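Local coordinates for protein histone-lysine N-methyltransferase SETMAR (Homo sapiens, PDB 3BO5) that dimethylates a lysine of histone H3 through its SET methyltransferase domain and, as a fusion with a mariner transposase, acts in DNA double-strand break repair, at residues V119-Q129 with R141-V152. The protein carries 2 engineered substitutions. Residues are numbered along the deposited sequence; the frame is centred on the assembly and turned at random.
Sequences VVQKGLQFHFQ and RTLEFIPKGRFV
Q129 and R141 face each other as an antiparallel hydrogen-bonded pair, with R141 N to Q129 O at 2.9 Å and Q129 N returning a bond to R141 O. One pair along, F128 and T142 form a non-hydrogen-bonded pair. L143 N then bonds H127 O at 2.8 Å.

Two side-chain oxygens each take two donors. Q129 OE1 accepts from NE of R141 at 2.7 Å and from its NH2, both within the guanidinium plane. Q129 CG lies anti to the backbone N (chi1 -175°), and the extended chain carries the amide alongside the arginine. R141 also makes a cation-pi contact with F131. A leucine in place of R141 would probably leave Q129 OE1 without both donors and its amide freer to turn. E144 OE1 takes H127 ND1 at 2.7 Å, in the imidazole plane, and H127 N on its anti side.

Side chains also pack between the two segments. I146 CG1 sits over the centre of the F126 ring, 3.8 Å from its centroid. The guanidinium of R150 meets F126 CZ, which lies over one guanidinium face; the ring and guanidinium planes are 35° apart. F128 meets I146 CD1 with its edge and V152 CG1 with CZ. V120 CA stands over the F151 ring, only 2° off the normal, while G123 O lies at the ring edge.

Water 1 bridges Q125 N to F151 O and V152 O; water 2 joins Q125 O to R150 NH2.

The paired residues form the open end of the beta hairpin of strands 128-132 and 138-142, away from its turn. The aromatic packing ties the chain leading into this hairpin to the start of strand 151-160, within the beta architecture of the SET domain.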
loop_
_atom_site.group_PDB
_atom_site.type_symbol
_atom_site.label_atom_id
_atom_site.label_comp_id
_atom_site.label_asym_id
_atom_site.label_seq_id
_atom_site.Cartn_x
_atom_site.Cartn_y
_atom_site.Cartn_z
ATOM N N VAL A 119 -6.426 1.538 12.502
ATOM C CA VAL A 119 -5.009 1.096 12.391
ATOM C C VAL A 119 -4.408 1.766 11.172
ATOM O O VAL A 119 -3.550 2.633 11.360
ATOM C CB VAL A 119 -4.837 -0.415 12.356
ATOM C CG1 VAL A 119 -3.441 -0.835 11.929
ATOM C CG2 VAL A 119 -5.186 -0.974 13.714
ATOM N N VAL A 120 -4.834 1.440 9.946
ATOM C CA VAL A 120 -4.187 2.091 8.768
ATOM C C VAL A 120 -4.265 3.609 8.879
ATOM O O VAL A 120 -3.326 4.374 8.575
ATOM C CB VAL A 120 -4.885 1.605 7.536
ATOM C CG1 VAL A 120 -4.427 2.348 6.255
ATOM C CG2 VAL A 120 -4.654 0.076 7.407
ATOM N N GLN A 121 -5.411 4.057 9.385
ATOM C CA GLN A 121 -5.615 5.496 9.530
ATOM C C GLN A 121 -4.622 6.245 10.396
ATOM O O GLN A 121 -4.498 7.479 10.229
ATOM C CB GLN A 121 -7.057 5.756 10.023
ATOM C CG GLN A 121 -7.331 5.381 11.420
ATOM C CD GLN A 121 -8.807 5.346 11.643
ATOM O OE1 GLN A 121 -9.349 6.232 12.306
ATOM N NE2 GLN A 121 -9.476 4.310 11.119
ATOM N N LYS A 122 -4.005 5.534 11.354
ATOM C CA LYS A 122 -3.035 6.097 12.284
ATOM C C LYS A 122 -1.702 6.449 11.620
ATOM O O LYS A 122 -0.902 7.134 12.221
ATOM C CB LYS A 122 -2.780 5.112 13.435
ATOM C CG LYS A 122 -3.976 4.924 14.374
ATOM C CD LYS A 122 -4.653 6.261 14.663
ATOM C CE LYS A 122 -5.514 6.121 15.908
ATOM N NZ LYS A 122 -6.726 7.020 15.924
ATOM N N GLY A 123 -1.449 5.906 10.438
ATOM C CA GLY A 123 -0.218 6.258 9.699
ATOM C C GLY A 123 0.997 5.448 10.076
ATOM O O GLY A 123 0.873 4.353 10.706
ATOM N N LEU A 124 2.151 5.970 9.680
ATOM C CA LEU A 124 3.417 5.199 9.829
ATOM C C LEU A 124 3.765 5.075 11.273
ATOM O O LEU A 124 3.633 6.050 12.033
ATOM C CB LEU A 124 4.605 5.893 9.119
ATOM C CG LEU A 124 4.384 6.133 7.639
ATOM C CD1 LEU A 124 5.728 6.453 7.042
ATOM C CD2 LEU A 124 3.773 4.915 6.893
ATOM N N GLN A 125 4.285 3.908 11.633
ATOM C CA GLN A 125 4.672 3.657 13.052
ATOM C C GLN A 125 6.099 3.207 13.190
ATOM O O GLN A 125 6.555 2.903 14.329
ATOM C CB GLN A 125 3.753 2.626 13.660
ATOM C CG GLN A 125 2.264 3.045 13.571
ATOM C CD GLN A 125 1.971 4.261 14.402
ATOM O OE1 GLN A 125 2.535 4.383 15.488
ATOM N NE2 GLN A 125 0.968 5.043 14.022
ATOM N N PHE A 126 6.796 3.123 12.061
ATOM C CA PHE A 126 8.225 2.720 12.054
ATOM C C PHE A 126 9.038 3.689 11.242
ATOM O O PHE A 126 8.494 4.384 10.396
ATOM C CB PHE A 126 8.366 1.316 11.471
ATOM C CG PHE A 126 7.543 0.280 12.203
ATOM C CD1 PHE A 126 8.041 -0.229 13.431
ATOM C CD2 PHE A 126 6.302 -0.134 11.725
ATOM C CE1 PHE A 126 7.274 -1.170 14.157
ATOM C CE2 PHE A 126 5.537 -1.052 12.373
ATOM C CZ PHE A 126 5.996 -1.578 13.629
ATOM N N HIS A 127 10.356 3.688 11.486
ATOM C CA HIS A 127 11.269 4.506 10.731
ATOM C C HIS A 127 11.768 3.695 9.538
ATOM O O HIS A 127 12.455 2.676 9.729
ATOM C CB HIS A 127 12.432 4.891 11.645
ATOM C CG HIS A 127 12.031 5.838 12.721
ATOM N ND1 HIS A 127 11.457 5.418 13.897
ATOM C CD2 HIS A 127 12.109 7.189 12.785
ATOM C CE1 HIS A 127 11.203 6.476 14.655
ATOM N NE2 HIS A 127 11.574 7.557 14.005
ATOM N N PHE A 128 11.454 4.212 8.365
ATOM C CA PHE A 128 11.902 3.606 7.132
ATOM C C PHE A 128 12.977 4.396 6.504
ATOM O O PHE A 128 13.255 5.513 6.942
ATOM C CB PHE A 128 10.724 3.550 6.159
ATOM C CG PHE A 128 9.547 2.832 6.747
ATOM C CD1 PHE A 128 9.626 1.515 7.134
ATOM C CD2 PHE A 128 8.305 3.471 6.833
ATOM C CE1 PHE A 128 8.540 0.830 7.706
ATOM C CE2 PHE A 128 7.206 2.782 7.401
ATOM C CZ PHE A 128 7.324 1.466 7.843
ATOM N N GLN A 129 13.599 3.842 5.460
ATOM C CA GLN A 129 14.688 4.527 4.759
ATOM C C GLN A 129 14.617 4.127 3.307
ATOM O O GLN A 129 14.479 2.912 3.014
ATOM C CB GLN A 129 16.016 4.116 5.393
ATOM C CG GLN A 129 17.204 4.821 4.876
ATOM C CD GLN A 129 18.488 4.148 5.324
ATOM O OE1 GLN A 129 18.854 3.100 4.825
ATOM N NE2 GLN A 129 19.142 4.721 6.336
ATOM N N ARG A 141 13.514 0.222 3.022
ATOM C CA ARG A 141 13.772 -0.763 4.070
ATOM C C ARG A 141 13.363 -0.191 5.423
ATOM O O ARG A 141 13.179 0.978 5.564
ATOM C CB ARG A 141 15.249 -1.243 4.077
ATOM C CG ARG A 141 16.237 -0.122 4.407
ATOM C CD ARG A 141 17.672 -0.683 4.299
ATOM N NE ARG A 141 18.629 0.419 4.277
ATOM C CZ ARG A 141 19.910 0.252 3.913
ATOM N NH1 ARG A 141 20.334 -0.978 3.551
ATOM N NH2 ARG A 141 20.765 1.254 3.922
ATOM N N THR A 142 13.157 -1.102 6.354
ATOM C CA THR A 142 12.887 -0.653 7.702
ATOM C C THR A 142 14.217 -0.477 8.457
ATOM O O THR A 142 15.174 -1.252 8.281
ATOM C CB THR A 142 11.959 -1.612 8.412
ATOM O OG1 THR A 142 11.717 -1.097 9.720
ATOM C CG2 THR A 142 12.522 -3.033 8.546
ATOM N N LEU A 143 14.257 0.520 9.324
ATOM C CA LEU A 143 15.431 0.654 10.187
ATOM C C LEU A 143 15.148 0.070 11.532
ATOM O O LEU A 143 16.027 0.154 12.433
ATOM C CB LEU A 143 15.803 2.133 10.379
ATOM C CG LEU A 143 16.172 2.856 9.117
ATOM C CD1 LEU A 143 16.423 4.373 9.340
ATOM C CD2 LEU A 143 17.317 2.174 8.433
ATOM N N GLU A 144 13.996 -0.525 11.695
ATOM C CA GLU A 144 13.688 -1.188 12.956
ATOM C C GLU A 144 12.851 -2.424 12.841
ATOM O O GLU A 144 12.253 -2.704 11.803
ATOM C CB GLU A 144 13.033 -0.214 13.882
ATOM C CG GLU A 144 11.874 0.482 13.349
ATOM C CD GLU A 144 11.346 1.550 14.336
ATOM O OE1 GLU A 144 11.122 2.697 13.924
ATOM O OE2 GLU A 144 11.268 1.256 15.563
ATOM N N PHE A 145 12.822 -3.221 13.911
ATOM C CA PHE A 145 12.102 -4.447 13.874
ATOM C C PHE A 145 10.610 -4.180 13.652
ATOM O O PHE A 145 10.039 -3.353 14.334
ATOM C CB PHE A 145 12.251 -5.168 15.212
ATOM C CG PHE A 145 11.742 -6.549 15.189
ATOM C CD1 PHE A 145 12.510 -7.586 14.649
ATOM C CD2 PHE A 145 10.531 -6.851 15.754
ATOM C CE1 PHE A 145 12.013 -8.888 14.629
ATOM C CE2 PHE A 145 10.050 -8.175 15.771
ATOM C CZ PHE A 145 10.783 -9.180 15.190
ATOM N N ILE A 146 9.980 -4.931 12.749
ATOM C CA ILE A 146 8.537 -4.867 12.596
ATOM C C ILE A 146 7.912 -6.247 12.869
ATOM O O ILE A 146 8.120 -7.179 12.136
ATOM C CB ILE A 146 8.193 -4.437 11.158
ATOM C CG1 ILE A 146 8.788 -3.063 10.859
ATOM C CG2 ILE A 146 6.589 -4.379 11.016
ATOM C CD1 ILE A 146 8.604 -2.609 9.388
ATOM N N PRO A 147 7.109 -6.353 13.917
ATOM C CA PRO A 147 6.395 -7.599 14.201
ATOM C C PRO A 147 5.454 -7.985 13.104
ATOM O O PRO A 147 4.774 -7.136 12.524
ATOM C CB PRO A 147 5.593 -7.263 15.485
ATOM C CG PRO A 147 6.424 -6.168 16.150
ATOM C CD PRO A 147 6.852 -5.313 14.928
ATOM N N LYS A 148 5.357 -9.278 12.869
ATOM C CA LYS A 148 4.393 -9.864 11.946
ATOM C C LYS A 148 3.017 -9.307 12.187
ATOM O O LYS A 148 2.541 -9.265 13.307
ATOM C CB LYS A 148 4.329 -11.348 12.197
ATOM C CG LYS A 148 3.379 -12.094 11.299
ATOM C CD LYS A 148 3.507 -13.617 11.466
ATOM C CE LYS A 148 2.512 -14.292 10.564
ATOM N NZ LYS A 148 2.727 -15.767 10.482
ATOM N N GLY A 149 2.377 -8.878 11.105
ATOM C CA GLY A 149 1.030 -8.399 11.176
ATOM C C GLY A 149 0.890 -6.910 11.300
ATOM O O GLY A 149 -0.190 -6.384 11.071
ATOM N N ARG A 150 1.948 -6.217 11.655
ATOM C CA ARG A 150 1.882 -4.779 11.874
ATOM C C ARG A 150 1.737 -4.009 10.554
ATOM O O ARG A 150 2.264 -4.419 9.498
ATOM C CB ARG A 150 3.125 -4.297 12.613
ATOM C CG ARG A 150 3.018 -4.665 14.118
ATOM C CD ARG A 150 1.928 -3.884 14.913
ATOM N NE ARG A 150 2.212 -2.459 14.934
ATOM C CZ ARG A 150 3.175 -1.848 15.627
ATOM N NH1 ARG A 150 3.861 -2.553 16.521
ATOM N NH2 ARG A 150 3.410 -0.540 15.465
ATOM N N PHE A 151 0.966 -2.912 10.595
ATOM C CA PHE A 151 0.812 -2.070 9.413
ATOM C C PHE A 151 2.123 -1.407 9.140
ATOM O O PHE A 151 2.748 -0.812 10.026
ATOM C CB PHE A 151 -0.255 -0.973 9.721
ATOM C CG PHE A 151 -0.338 0.081 8.648
ATOM C CD1 PHE A 151 -0.798 -0.298 7.361
ATOM C CD2 PHE A 151 0.042 1.394 8.913
ATOM C CE1 PHE A 151 -0.874 0.715 6.288
ATOM C CE2 PHE A 151 0.002 2.361 7.878
ATOM C CZ PHE A 151 -0.484 2.022 6.579
ATOM N N VAL A 152 2.489 -1.433 7.878
ATOM C CA VAL A 152 3.759 -0.879 7.456
ATOM C C VAL A 152 3.572 0.463 6.723
ATOM O O VAL A 152 3.981 1.508 7.191
ATOM C CB VAL A 152 4.512 -1.893 6.602
ATOM C CG1 VAL A 152 5.787 -1.292 6.010
ATOM C CG2 VAL A 152 4.954 -3.043 7.564
HETATM O O HOH W 1 4.093 1.706 9.875
HETATM O O HOH W 2 5.703 1.012 16.363
HETATM O O HOH W 3 8.796 3.126 15.751
#